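Short-chain dehydrogenase/reductase SDR (Vibrio parahaemolyticus, PDB 3GUY) probably catalyses NAD(P)-dependent oxidation or reduction of an alcohol or carbonyl compound, as other short-chain dehydrogenases with a Rossmann-type fold do. Local coordinates at residues 12-16 with 196-200; 16-21 with 200-204; 129-135 with 147-151; 167-173 with 214-220. The protein carries 2 engineered substitutions. All coordinates share one frame; numbering follows the deposited sequence.

Contact 1: 12-16 with 196-200; sequences GLGAE and AEDAA
Leu13 and Glu16 meet the alanines of 196-200 where two helices of the Rossmann fold pack together. Gly12 and Gly14 fit the last glycines of the TGxxxGxG motif, the glycine-rich turn that in relatives sits beneath the dinucleotide cofactor. The short segments cross at -63°, with 8.3 Å between their axes.

Small side chains let the backbones come close. Ala196 CB lies against the start of helix 12-23, 3.7 Å from Gly12 C, and it also touches Leu13 N. One turn on, Leu13 CD1 reaches 3.5 Å from Ala200 CA, and it brushes Ala199 CB at 4.0 Å. Leu13 can do this because CG is anti to the backbone N (chi1 -177°), which swings the branch across to the other helix. Glu16 approaches with its aliphatic part. Its CB packs 3.7 Å from Ala200 CB, and CG lies over the backbone of Ala196 and Glu197.

Further partners surround these residues. Ala199 also packs on Met176 and Met194, and Ala200 on Leu17 and Leu20 further along helix 12-23. The Ser195 hydroxyl takes a hydrogen bond from Asp198 N at the start of helix 196-207. The Glu16 chain bends at chi2. Its OE2 has a weak, long ion pair with Lys19, while Glu16 OE1 is 4.5 Å from Glu197 OE2, a like-charge approach that is probably mildly unfavourable.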
loop_
_atom_site.group_PDB
_atom_site.type_symbol
_atom_site.label_atom_id
_atom_site.label_comp_id
_atom_site.label_asym_id
_atom_site.label_seq_id
_atom_site.Cartn_x
_atom_site.Cartn_y
_atom_site.Cartn_z
ATOM N N GLY D 12 -22.660 -16.610 9.692
ATOM C CA GLY D 12 -21.238 -16.300 9.633
ATOM C C GLY D 12 -20.805 -15.459 10.824
ATOM O O GLY D 12 -21.390 -15.532 11.905
ATOM N N LEU D 13 -19.808 -14.634 10.575
ATOM C CA LEU D 13 -19.148 -13.833 11.572
ATOM C C LEU D 13 -20.116 -12.908 12.314
ATOM O O LEU D 13 -20.018 -12.725 13.556
ATOM C CB LEU D 13 -18.044 -13.027 10.864
ATOM C CG LEU D 13 -17.122 -12.124 11.676
ATOM C CD1 LEU D 13 -16.435 -12.901 12.829
ATOM C CD2 LEU D 13 -16.088 -11.485 10.690
ATOM N N GLY D 14 -21.033 -12.301 11.549
ATOM C CA GLY D 14 -22.053 -11.416 12.125
ATOM C C GLY D 14 -22.913 -12.103 13.174
ATOM O O GLY D 14 -23.187 -11.509 14.212
ATOM N N ALA D 15 -23.328 -13.352 12.915
ATOM C CA ALA D 15 -24.207 -14.115 13.847
ATOM C C ALA D 15 -23.409 -14.554 15.080
ATOM O O ALA D 15 -23.911 -14.469 16.223
ATOM C CB ALA D 15 -24.847 -15.363 13.163
ATOM N N GLU D 16 -22.165 -15.003 14.844
ATOM C CA GLU D 16 -21.264 -15.420 15.955
ATOM C C GLU D 16 -20.873 -14.241 16.818
ATOM O O GLU D 16 -20.788 -14.380 18.031
ATOM C CB GLU D 16 -20.027 -16.129 15.425
ATOM C CG GLU D 16 -20.373 -17.412 14.729
ATOM C CD GLU D 16 -21.290 -18.311 15.568
ATOM O OE1 GLU D 16 -20.998 -18.557 16.768
ATOM O OE2 GLU D 16 -22.326 -18.750 15.019
ATOM N N ALA D 196 -16.056 -19.153 11.758
ATOM C CA ALA D 196 -16.683 -17.919 12.187
ATOM C C ALA D 196 -16.682 -17.734 13.709
ATOM O O ALA D 196 -16.502 -16.604 14.208
ATOM C CB ALA D 196 -18.091 -17.819 11.642
ATOM N N GLU D 197 -16.903 -18.839 14.430
ATOM C CA GLU D 197 -16.856 -18.861 15.901
ATOM C C GLU D 197 -15.505 -18.348 16.388
ATOM O O GLU D 197 -15.452 -17.477 17.227
ATOM C CB GLU D 197 -17.097 -20.294 16.411
ATOM C CG GLU D 197 -17.213 -20.471 17.925
ATOM C CD GLU D 197 -17.635 -21.909 18.326
ATOM O OE1 GLU D 197 -16.820 -22.647 18.904
ATOM O OE2 GLU D 197 -18.784 -22.312 18.051
ATOM N N ASP D 198 -14.414 -18.881 15.844
ATOM C CA ASP D 198 -13.064 -18.525 16.358
ATOM C C ASP D 198 -12.653 -17.125 15.905
ATOM O O ASP D 198 -12.129 -16.343 16.712
ATOM C CB ASP D 198 -12.008 -19.561 15.969
ATOM C CG ASP D 198 -12.275 -20.934 16.607
ATOM O OD1 ASP D 198 -12.950 -20.978 17.663
ATOM O OD2 ASP D 198 -11.809 -21.945 16.045
ATOM N N ALA D 199 -12.935 -16.786 14.645
ATOM C CA ALA D 199 -12.715 -15.385 14.159
ATOM C C ALA D 199 -13.423 -14.387 15.032
ATOM O O ALA D 199 -12.850 -13.354 15.452
ATOM C CB ALA D 199 -13.193 -15.220 12.694
ATOM N N ALA D 200 -14.688 -14.702 15.356
ATOM C CA ALA D 200 -15.512 -13.775 16.134
ATOM C C ALA D 200 -14.921 -13.636 17.537
ATOM O O ALA D 200 -14.918 -12.547 18.075
ATOM C CB ALA D 200 -16.970 -14.234 16.196
#

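Contact 2: 16-21 with 200-204; sequences ELAKLY and ALMIH
Leu20 reaches over to helix 196-207 with both methyls. CD1 settles above the backbone of Ala200, 3.4 Å from Ala200 O, and also touches His204 CB. CD2 meets the tip of Leu201, 3.8 Å from Leu201 CD2, the two side chains crossing at about a right angle. Leu17 lies one turn earlier. Its CD2 is 3.7 Å from Ala200 O and 4.1 Å from His204 CB, while its CG lies beside Ala200 CB.

The two segments belong to the helices that pack side by side against one face of the Rossmann sheet; the short segments cross at -56°. Leu17 and Tyr21 continue down to strand residue Val77, and Tyr21 also rests on Ile4 and Ile6. Leu201 also packs on Ile210 of the second subunit.

His204 is turned toward helix 12-23 because CG stands anti to the backbone N (chi1 -175°). Its ring then presents an edge to the face of Tyr21 in a T-shaped stack. The planes meet at 74° and the centroids are 5.1 Å apart. The closest approach is at the rim of the tyrosine, where His204 CD2 is 3.7 Å from Tyr21 CE1. Leu20 CB lies over one face of the imidazole. The histidine NE2 makes a weak hydrogen bond to Glu24 OE1.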
loop_
_atom_site.group_PDB
_atom_site.type_symbol
_atom_site.label_atom_id
_atom_site.label_comp_id
_atom_site.label_asym_id
_atom_site.label_seq_id
_atom_site.Cartn_x
_atom_site.Cartn_y
_atom_site.Cartn_z
ATOM N N GLU D 16 -22.165 -15.003 14.844
ATOM C CA GLU D 16 -21.264 -15.420 15.955
ATOM C C GLU D 16 -20.873 -14.241 16.818
ATOM O O GLU D 16 -20.788 -14.380 18.031
ATOM C CB GLU D 16 -20.027 -16.129 15.425
ATOM C CG GLU D 16 -20.373 -17.412 14.729
ATOM C CD GLU D 16 -21.290 -18.311 15.568
ATOM O OE1 GLU D 16 -20.998 -18.557 16.768
ATOM O OE2 GLU D 16 -22.326 -18.750 15.019
ATOM N N LEU D 17 -20.669 -13.065 16.221
ATOM C CA LEU D 17 -20.436 -11.851 17.034
ATOM C C LEU D 17 -21.698 -11.514 17.854
ATOM O O LEU D 17 -21.621 -11.120 19.025
ATOM C CB LEU D 17 -20.036 -10.642 16.164
ATOM C CG LEU D 17 -18.560 -10.500 15.780
ATOM C CD1 LEU D 17 -18.428 -9.408 14.670
ATOM C CD2 LEU D 17 -17.626 -10.199 16.987
ATOM N N ALA D 18 -22.873 -11.678 17.240
ATOM C CA ALA D 18 -24.109 -11.419 17.978
ATOM C C ALA D 18 -24.135 -12.263 19.278
ATOM O O ALA D 18 -24.418 -11.746 20.359
ATOM C CB ALA D 18 -25.357 -11.674 17.097
ATOM N N LYS D 19 -23.792 -13.545 19.161
ATOM C CA LYS D 19 -23.844 -14.467 20.296
ATOM C C LYS D 19 -22.884 -14.062 21.421
ATOM O O LYS D 19 -23.270 -14.122 22.604
ATOM C CB LYS D 19 -23.569 -15.894 19.835
ATOM C CG LYS D 19 -24.634 -16.393 18.927
ATOM C CD LYS D 19 -24.263 -17.702 18.297
ATOM C CE LYS D 19 -25.386 -18.204 17.418
ATOM N NZ LYS D 19 -25.034 -19.558 16.891
ATOM N N LEU D 20 -21.663 -13.621 21.080
ATOM C CA LEU D 20 -20.680 -13.230 22.109
ATOM C C LEU D 20 -21.082 -11.930 22.807
ATOM O O LEU D 20 -20.858 -11.765 24.030
ATOM C CB LEU D 20 -19.255 -13.089 21.533
ATOM C CG LEU D 20 -18.530 -14.289 20.891
ATOM C CD1 LEU D 20 -17.208 -13.766 20.308
ATOM C CD2 LEU D 20 -18.251 -15.475 21.826
ATOM N N TYR D 21 -21.657 -10.994 22.065
ATOM C CA TYR D 21 -22.111 -9.737 22.674
ATOM C C TYR D 21 -23.339 -10.014 23.574
ATOM O O TYR D 21 -23.421 -9.517 24.680
ATOM C CB TYR D 21 -22.520 -8.696 21.624
ATOM C CG TYR D 21 -21.415 -7.946 20.939
ATOM C CD1 TYR D 21 -20.540 -7.123 21.667
ATOM C CD2 TYR D 21 -21.252 -8.019 19.559
ATOM C CE1 TYR D 21 -19.530 -6.412 21.041
ATOM C CE2 TYR D 21 -20.242 -7.310 18.924
ATOM C CZ TYR D 21 -19.395 -6.502 19.668
ATOM O OH TYR D 21 -18.405 -5.793 19.031
ATOM N N ALA D 200 -14.688 -14.702 15.356
ATOM C CA ALA D 200 -15.512 -13.775 16.134
ATOM C C ALA D 200 -14.921 -13.636 17.537
ATOM O O ALA D 200 -14.918 -12.547 18.075
ATOM C CB ALA D 200 -16.970 -14.234 16.196
ATOM N N LEU D 201 -14.395 -14.737 18.093
ATOM C CA LEU D 201 -13.773 -14.703 19.451
ATOM C C LEU D 201 -12.570 -13.751 19.478
ATOM O O LEU D 201 -12.464 -12.903 20.328
ATOM C CB LEU D 201 -13.352 -16.116 19.926
ATOM C CG LEU D 201 -14.330 -16.863 20.868
ATOM C CD1 LEU D 201 -13.890 -18.346 21.154
ATOM C CD2 LEU D 201 -14.508 -16.085 22.184
ATOM N N MET D 202 -11.699 -13.877 18.489
ATOM C CA MET D 202 -10.521 -12.982 18.351
ATOM C C MET D 202 -10.853 -11.527 18.091
ATOM O O MET D 202 -10.195 -10.615 18.671
ATOM C CB MET D 202 -9.584 -13.524 17.257
ATOM C CG MET D 202 -8.878 -14.805 17.704
ATOM S SD MET D 202 -7.633 -15.514 16.629
ATOM C CE MET D 202 -8.667 -16.381 15.525
ATOM N N ILE D 203 -11.843 -11.279 17.233
ATOM C CA ILE D 203 -12.254 -9.917 16.878
ATOM C C ILE D 203 -12.868 -9.277 18.105
ATOM O O ILE D 203 -12.493 -8.172 18.498
ATOM C CB ILE D 203 -13.238 -9.862 15.675
ATOM C CG1 ILE D 203 -12.513 -10.278 14.378
ATOM C CG2 ILE D 203 -13.827 -8.437 15.512
ATOM C CD1 ILE D 203 -13.376 -10.730 13.185
ATOM N N HIS D 204 -13.795 -9.992 18.724
ATOM C CA HIS D 204 -14.403 -9.534 19.955
ATOM C C HIS D 204 -13.383 -9.240 21.072
ATOM O O HIS D 204 -13.418 -8.180 21.662
ATOM C CB HIS D 204 -15.447 -10.541 20.430
ATOM C CG HIS D 204 -16.186 -10.075 21.637
ATOM N ND1 HIS D 204 -15.747 -10.338 22.917
ATOM C CD2 HIS D 204 -17.284 -9.299 21.762
ATOM C CE1 HIS D 204 -16.562 -9.766 23.781
ATOM N NE2 HIS D 204 -17.500 -9.124 23.108
#

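Contact 3: 129-135 with 147-151; sequences MSTAAQQ and KWAVK
Ala133 and Lys147 touch where the loop after strand 124-128 folds against helix 141-160, at what is probably the active site. Ala133 CB sits 3.4 Å from Lys147 O, and Lys147 CB packs back on the Ala133 backbone. Met129, at the start of the loop, packs further along the helix. Its CG is 3.7 Å from Val150 CG1, and its chain bends at chi3 (-74°), with SD 3.6 Å from Lys151 N.

Trp148 lies against the loop backbone. Ala133 O stands over one face of the indole, 3.4 Å above its plane and toward the rim. Ala132 O comes in at the edge, in the plane, 3.0 Å from Trp148 CD1. Trp148 NE1 gives a weak hydrogen bond to Gln135 O (3.2 Å).

Lys147 and Tyr143 match the YxxxK pattern of short-chain dehydrogenases, and Ser130 matches the serine that usually completes the site; these roles are inferred from the family. Ser130 OG accepts from Ala132 N at 2.8 Å and closes an ST turn. This fixes the hydroxyl at the start of the short 3-10 turn. The Lys147 chain also bends, at chi2, and runs past Ser130 CB; its NZ is hydrogen-bonded to Asn103 OD1.

One turn after Lys147, Lys151 passes Ala133 O with CD. Its NZ ends 3.5 Å from Gln134 OE1, the chains crossing at about a right angle, and makes a weak hydrogen bond to Tyr172 OH. Trp148 also packs on Gly152 of the third subunit.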
loop_
_atom_site.group_PDB
_atom_site.type_symbol
_atom_site.label_atom_id
_atom_site.label_comp_id
_atom_site.label_asym_id
_atom_site.label_seq_id
_atom_site.Cartn_x
_atom_site.Cartn_y
_atom_site.Cartn_z
ATOM N N MET D 129 -13.966 -6.206 6.445
ATOM C CA MET D 129 -13.625 -6.265 5.032
ATOM C C MET D 129 -13.091 -7.672 4.774
ATOM O O MET D 129 -13.775 -8.656 5.006
ATOM C CB MET D 129 -12.636 -5.111 4.641
ATOM C CG MET D 129 -13.321 -3.758 4.515
ATOM S SD MET D 129 -12.295 -2.310 4.501
ATOM C CE MET D 129 -11.911 -2.362 6.289
ATOM N N SER D 130 -11.861 -7.783 4.322
ATOM C CA SER D 130 -11.284 -9.073 3.978
ATOM C C SER D 130 -9.826 -8.769 3.726
ATOM O O SER D 130 -9.453 -7.588 3.482
ATOM C CB SER D 130 -11.925 -9.641 2.703
ATOM O OG SER D 130 -11.013 -10.488 2.019
ATOM N N THR D 131 -8.982 -9.795 3.828
ATOM C CA THR D 131 -7.576 -9.653 3.412
ATOM C C THR D 131 -7.478 -9.292 1.929
ATOM O O THR D 131 -6.500 -8.653 1.533
ATOM C CB THR D 131 -6.731 -10.871 3.752
ATOM O OG1 THR D 131 -7.323 -12.053 3.206
ATOM C CG2 THR D 131 -6.658 -11.009 5.297
ATOM N N ALA D 132 -8.516 -9.600 1.155
ATOM C CA ALA D 132 -8.589 -9.201 -0.272
ATOM C C ALA D 132 -8.598 -7.661 -0.480
ATOM O O ALA D 132 -8.413 -7.195 -1.591
ATOM C CB ALA D 132 -9.803 -9.838 -0.948
ATOM N N ALA D 133 -8.861 -6.888 0.578
ATOM C CA ALA D 133 -8.828 -5.425 0.558
ATOM C C ALA D 133 -7.421 -4.883 0.530
ATOM O O ALA D 133 -7.201 -3.747 0.186
ATOM C CB ALA D 133 -9.618 -4.836 1.825
ATOM N N GLN D 134 -6.450 -5.706 0.875
ATOM C CA GLN D 134 -5.089 -5.247 1.067
ATOM C C GLN D 134 -4.067 -5.805 0.073
ATOM O O GLN D 134 -2.949 -5.404 0.125
ATOM C CB GLN D 134 -4.663 -5.595 2.509
ATOM C CG GLN D 134 -5.558 -4.823 3.502
ATOM C CD GLN D 134 -5.057 -4.825 4.881
ATOM O OE1 GLN D 134 -5.015 -3.784 5.510
ATOM N NE2 GLN D 134 -4.711 -6.005 5.397
ATOM N N GLN D 135 -4.461 -6.718 -0.806
ATOM C CA GLN D 135 -3.572 -7.275 -1.841
ATOM C C GLN D 135 -4.405 -7.650 -3.048
ATOM O O GLN D 135 -5.590 -7.909 -2.927
ATOM C CB GLN D 135 -2.930 -8.610 -1.437
ATOM C CG GLN D 135 -2.479 -8.784 -0.013
ATOM C CD GLN D 135 -2.872 -10.179 0.479
ATOM O OE1 GLN D 135 -2.507 -11.188 -0.139
ATOM N NE2 GLN D 135 -3.662 -10.232 1.547
ATOM N N LYS D 147 -13.654 -4.833 -2.267
ATOM C CA LYS D 147 -13.009 -4.768 -0.956
ATOM C C LYS D 147 -11.988 -3.669 -0.872
ATOM O O LYS D 147 -11.926 -2.963 0.145
ATOM C CB LYS D 147 -12.401 -6.091 -0.570
ATOM C CG LYS D 147 -13.485 -7.179 -0.432
ATOM C CD LYS D 147 -14.471 -6.820 0.673
ATOM C CE LYS D 147 -15.423 -7.982 1.004
ATOM N NZ LYS D 147 -16.507 -7.553 1.915
ATOM N N TRP D 148 -11.207 -3.471 -1.929
ATOM C CA TRP D 148 -10.366 -2.289 -1.993
ATOM C C TRP D 148 -11.208 -0.995 -1.975
ATOM O O TRP D 148 -10.782 0.032 -1.394
ATOM C CB TRP D 148 -9.539 -2.283 -3.290
ATOM C CG TRP D 148 -8.329 -3.193 -3.306
ATOM C CD1 TRP D 148 -8.286 -4.546 -2.985
ATOM C CD2 TRP D 148 -7.016 -2.851 -3.732
ATOM N NE1 TRP D 148 -7.026 -5.032 -3.181
ATOM C CE2 TRP D 148 -6.220 -4.022 -3.629
ATOM C CE3 TRP D 148 -6.417 -1.666 -4.183
ATOM C CZ2 TRP D 148 -4.852 -4.031 -3.942
ATOM C CZ3 TRP D 148 -5.064 -1.681 -4.512
ATOM C CH2 TRP D 148 -4.285 -2.858 -4.376
ATOM N N ALA D 149 -12.348 -1.027 -2.679
ATOM C CA ALA D 149 -13.270 0.117 -2.701
ATOM C C ALA D 149 -13.730 0.502 -1.261
ATOM O O ALA D 149 -13.621 1.644 -0.836
ATOM C CB ALA D 149 -14.475 -0.175 -3.610
ATOM N N VAL D 150 -14.178 -0.487 -0.519
ATOM C CA VAL D 150 -14.533 -0.253 0.876
ATOM C C VAL D 150 -13.382 0.345 1.706
ATOM O O VAL D 150 -13.608 1.254 2.451
ATOM C CB VAL D 150 -15.203 -1.460 1.566
ATOM C CG1 VAL D 150 -15.545 -1.122 3.075
ATOM C CG2 VAL D 150 -16.465 -1.911 0.807
ATOM N N LYS D 151 -12.156 -0.147 1.565
ATOM C CA LYS D 151 -11.018 0.417 2.277
ATOM C C LYS D 151 -10.695 1.874 1.914
ATOM O O LYS D 151 -10.358 2.650 2.765
ATOM C CB LYS D 151 -9.787 -0.429 2.062
ATOM C CG LYS D 151 -8.658 -0.024 2.925
ATOM C CD LYS D 151 -7.494 -0.958 2.706
ATOM C CE LYS D 151 -6.198 -0.277 2.871
ATOM N NZ LYS D 151 -5.729 -0.610 4.135
#

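Contact 4: 167-173 with 214-220; sequences KIIAVYP and YVSDITV
Lys167 lies across the ring of Tyr214 at the start of two parallel neighbouring strands. Its CB points toward strand 214-220. CG passes 4.1 Å from Tyr214 OH, and CD is 3.9 Å from Tyr214 CZ. The chain then bends at chi3 and chi4. This lays CE over the ring face as a CH-pi contact, 3.6 Å from the Tyr214 centroid. NZ stays above the same ring in a cation-pi contact and is hydrogen-bonded to Asn124 OD1. Ile169 CD1 comes in at the ring edge, 3.5 Å from Tyr214 CE1.

Beyond this pair the backbones join as the last two strands of the Rossmann sheet. Ala170 N donates to Ser216 O, and Ile218 N to Ala170 O, each at 2.9 Å. Tyr172 N then donates to Ile218 O. The fourth bond, Val220 N to Tyr172 O, is longer at 3.2 Å, and its donor stands above the carbonyl plane. Val171 and Ile218 lie side by side on the face packed by helix 196-207. Ala170, Tyr172, Asp217 and Thr219 are on the other. Strand 214-222 pairs antiparallel with a strand of the second subunit, so the sheet continues across the interface.

Tyr172 OH donates to a water, which in turn donates to Asp217 OD1. Lys151 NZ also makes a weak hydrogen bond to this hydroxyl. Arg158 forms a salt bridge with the same Asp217 oxygen. The aspartate charge is thus probably offset in part by Arg158, and the water ties the tyrosine hydroxyl to this charged pair.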
loop_
_atom_site.group_PDB
_atom_site.type_symbol
_atom_site.label_atom_id
_atom_site.label_comp_id
_atom_site.label_asym_id
_atom_site.label_seq_id
_atom_site.Cartn_x
_atom_site.Cartn_y
_atom_site.Cartn_z
ATOM N N LYS D 167 -15.607 6.746 15.542
ATOM C CA LYS D 167 -14.367 6.130 15.095
ATOM C C LYS D 167 -14.686 4.968 14.179
ATOM O O LYS D 167 -15.677 4.305 14.364
ATOM C CB LYS D 167 -13.647 5.552 16.317
ATOM C CG LYS D 167 -12.632 6.480 16.892
ATOM C CD LYS D 167 -12.229 6.107 18.316
ATOM C CE LYS D 167 -12.347 4.624 18.671
ATOM N NZ LYS D 167 -13.220 4.500 19.879
ATOM N N ILE D 168 -13.815 4.699 13.216
ATOM C CA ILE D 168 -13.992 3.503 12.403
ATOM C C ILE D 168 -12.866 2.481 12.701
ATOM O O ILE D 168 -11.696 2.813 12.687
ATOM C CB ILE D 168 -14.011 3.846 10.890
ATOM C CG1 ILE D 168 -15.215 4.718 10.532
ATOM C CG2 ILE D 168 -14.101 2.577 10.059
ATOM C CD1 ILE D 168 -15.135 5.306 9.105
ATOM N N ILE D 169 -13.267 1.251 12.965
ATOM C CA ILE D 169 -12.358 0.114 13.264
ATOM C C ILE D 169 -12.373 -0.785 12.031
ATOM O O ILE D 169 -13.439 -1.115 11.504
ATOM C CB ILE D 169 -12.806 -0.721 14.492
ATOM C CG1 ILE D 169 -13.113 0.185 15.708
ATOM C CG2 ILE D 169 -11.786 -1.879 14.851
ATOM C CD1 ILE D 169 -12.079 1.103 16.020
ATOM N N ALA D 170 -11.183 -1.071 11.513
ATOM C CA ALA D 170 -11.067 -1.850 10.265
ATOM C C ALA D 170 -10.663 -3.258 10.618
ATOM O O ALA D 170 -9.722 -3.475 11.346
ATOM C CB ALA D 170 -10.044 -1.212 9.303
ATOM N N VAL D 171 -11.395 -4.226 10.117
ATOM C CA VAL D 171 -11.121 -5.617 10.397
ATOM C C VAL D 171 -10.985 -6.337 9.065
ATOM O O VAL D 171 -11.834 -6.144 8.180
ATOM C CB VAL D 171 -12.292 -6.267 11.178
ATOM C CG1 VAL D 171 -11.940 -7.686 11.526
ATOM C CG2 VAL D 171 -12.693 -5.384 12.428
ATOM N N TYR D 172 -9.924 -7.152 8.940
ATOM C CA TYR D 172 -9.579 -7.855 7.703
ATOM C C TYR D 172 -9.396 -9.334 7.964
ATOM O O TYR D 172 -8.299 -9.770 8.329
ATOM C CB TYR D 172 -8.289 -7.309 7.072
ATOM C CG TYR D 172 -8.280 -5.814 6.834
ATOM C CD1 TYR D 172 -8.777 -5.265 5.655
ATOM C CD2 TYR D 172 -7.823 -4.948 7.805
ATOM C CE1 TYR D 172 -8.770 -3.893 5.432
ATOM C CE2 TYR D 172 -7.820 -3.538 7.597
ATOM C CZ TYR D 172 -8.276 -3.034 6.398
ATOM O OH TYR D 172 -8.297 -1.669 6.230
ATOM N N PRO D 173 -10.476 -10.111 7.840
ATOM C CA PRO D 173 -10.338 -11.536 7.987
ATOM C C PRO D 173 -9.857 -12.203 6.716
ATOM O O PRO D 173 -10.213 -11.778 5.603
ATOM C CB PRO D 173 -11.747 -12.017 8.304
ATOM C CG PRO D 173 -12.626 -10.866 8.181
ATOM C CD PRO D 173 -11.872 -9.645 7.928
ATOM N N TYR D 214 -6.845 1.929 21.794
ATOM C CA TYR D 214 -7.813 1.017 21.160
ATOM C C TYR D 214 -7.221 0.385 19.880
ATOM O O TYR D 214 -6.234 0.886 19.343
ATOM C CB TYR D 214 -9.153 1.713 20.858
ATOM C CG TYR D 214 -9.074 2.622 19.674
ATOM C CD1 TYR D 214 -9.682 2.289 18.461
ATOM C CD2 TYR D 214 -8.374 3.802 19.746
ATOM C CE1 TYR D 214 -9.578 3.096 17.364
ATOM C CE2 TYR D 214 -8.297 4.628 18.656
ATOM C CZ TYR D 214 -8.898 4.277 17.475
ATOM O OH TYR D 214 -8.799 5.101 16.398
ATOM N N VAL D 215 -7.793 -0.743 19.455
ATOM C CA VAL D 215 -7.330 -1.434 18.245
ATOM C C VAL D 215 -8.121 -0.791 17.104
ATOM O O VAL D 215 -9.343 -1.000 17.003
ATOM C CB VAL D 215 -7.628 -2.911 18.283
ATOM C CG1 VAL D 215 -7.448 -3.539 16.859
ATOM C CG2 VAL D 215 -6.759 -3.595 19.404
ATOM N N SER D 216 -7.413 -0.044 16.264
ATOM C CA SER D 216 -8.020 0.641 15.093
ATOM C C SER D 216 -8.085 -0.234 13.843
ATOM O O SER D 216 -8.899 -0.022 12.967
ATOM C CB SER D 216 -7.285 1.952 14.809
ATOM O OG SER D 216 -5.890 1.800 14.610
ATOM N N ASP D 217 -7.225 -1.234 13.759
ATOM C CA ASP D 217 -7.116 -2.077 12.572
ATOM C C ASP D 217 -6.635 -3.438 13.022
ATOM O O ASP D 217 -5.653 -3.534 13.742
ATOM C CB ASP D 217 -6.109 -1.476 11.536
ATOM C CG ASP D 217 -6.397 0.009 11.159
ATOM O OD1 ASP D 217 -7.136 0.210 10.143
ATOM O OD2 ASP D 217 -5.913 0.991 11.837
ATOM N N ILE D 218 -7.306 -4.491 12.594
ATOM C CA ILE D 218 -6.911 -5.813 12.936
ATOM C C ILE D 218 -7.075 -6.800 11.756
ATOM O O ILE D 218 -8.050 -6.740 10.967
ATOM C CB ILE D 218 -7.684 -6.292 14.216
ATOM C CG1 ILE D 218 -7.047 -7.558 14.784
ATOM C CG2 ILE D 218 -9.139 -6.475 13.924
ATOM C CD1 ILE D 218 -7.593 -7.989 16.207
ATOM N N THR D 219 -6.075 -7.665 11.590
ATOM C CA THR D 219 -6.103 -8.699 10.583
ATOM C C THR D 219 -6.064 -10.062 11.310
ATOM O O THR D 219 -5.281 -10.296 12.216
ATOM C CB THR D 219 -4.914 -8.600 9.575
ATOM O OG1 THR D 219 -4.956 -7.369 8.929
ATOM C CG2 THR D 219 -4.971 -9.712 8.480
ATOM N N VAL D 220 -6.897 -10.969 10.887
ATOM C CA VAL D 220 -6.986 -12.264 11.537
ATOM C C VAL D 220 -6.912 -13.234 10.377
ATOM O O VAL D 220 -7.526 -12.991 9.345
ATOM C CB VAL D 220 -8.297 -12.313 12.404
ATOM C CG1 VAL D 220 -8.425 -13.556 13.135
ATOM C CG2 VAL D 220 -8.273 -11.211 13.472
HETATM O O HOH W 1 -9.920 4.594 13.935
HETATM O O HOH W 2 -6.857 -0.034 7.563
#

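Overall arrangement
Contacts 1 and 2 are successive parts of one interface between helices 12-23 and 196-207. Their centres lie 6 Å apart, and they share Glu16 and Ala200. Contact 4 joins the strands on either side of helix 196-207 in the chain, 167-174 and 214-222, a beta-alpha-beta crossover. It touches contact 2 through Ile203 on Val171 and Met202 on Val220. Helix 141-160 of contact 3 packs on the opposite sheet face. Contact 3 is centred about 12 Å from contact 4, linked by probable backbone bonds from Met129 and Thr131. It is nested within the loops closed by contacts 1 and 2, and closes before contact 4 opens. The probable active site lies at contact 3.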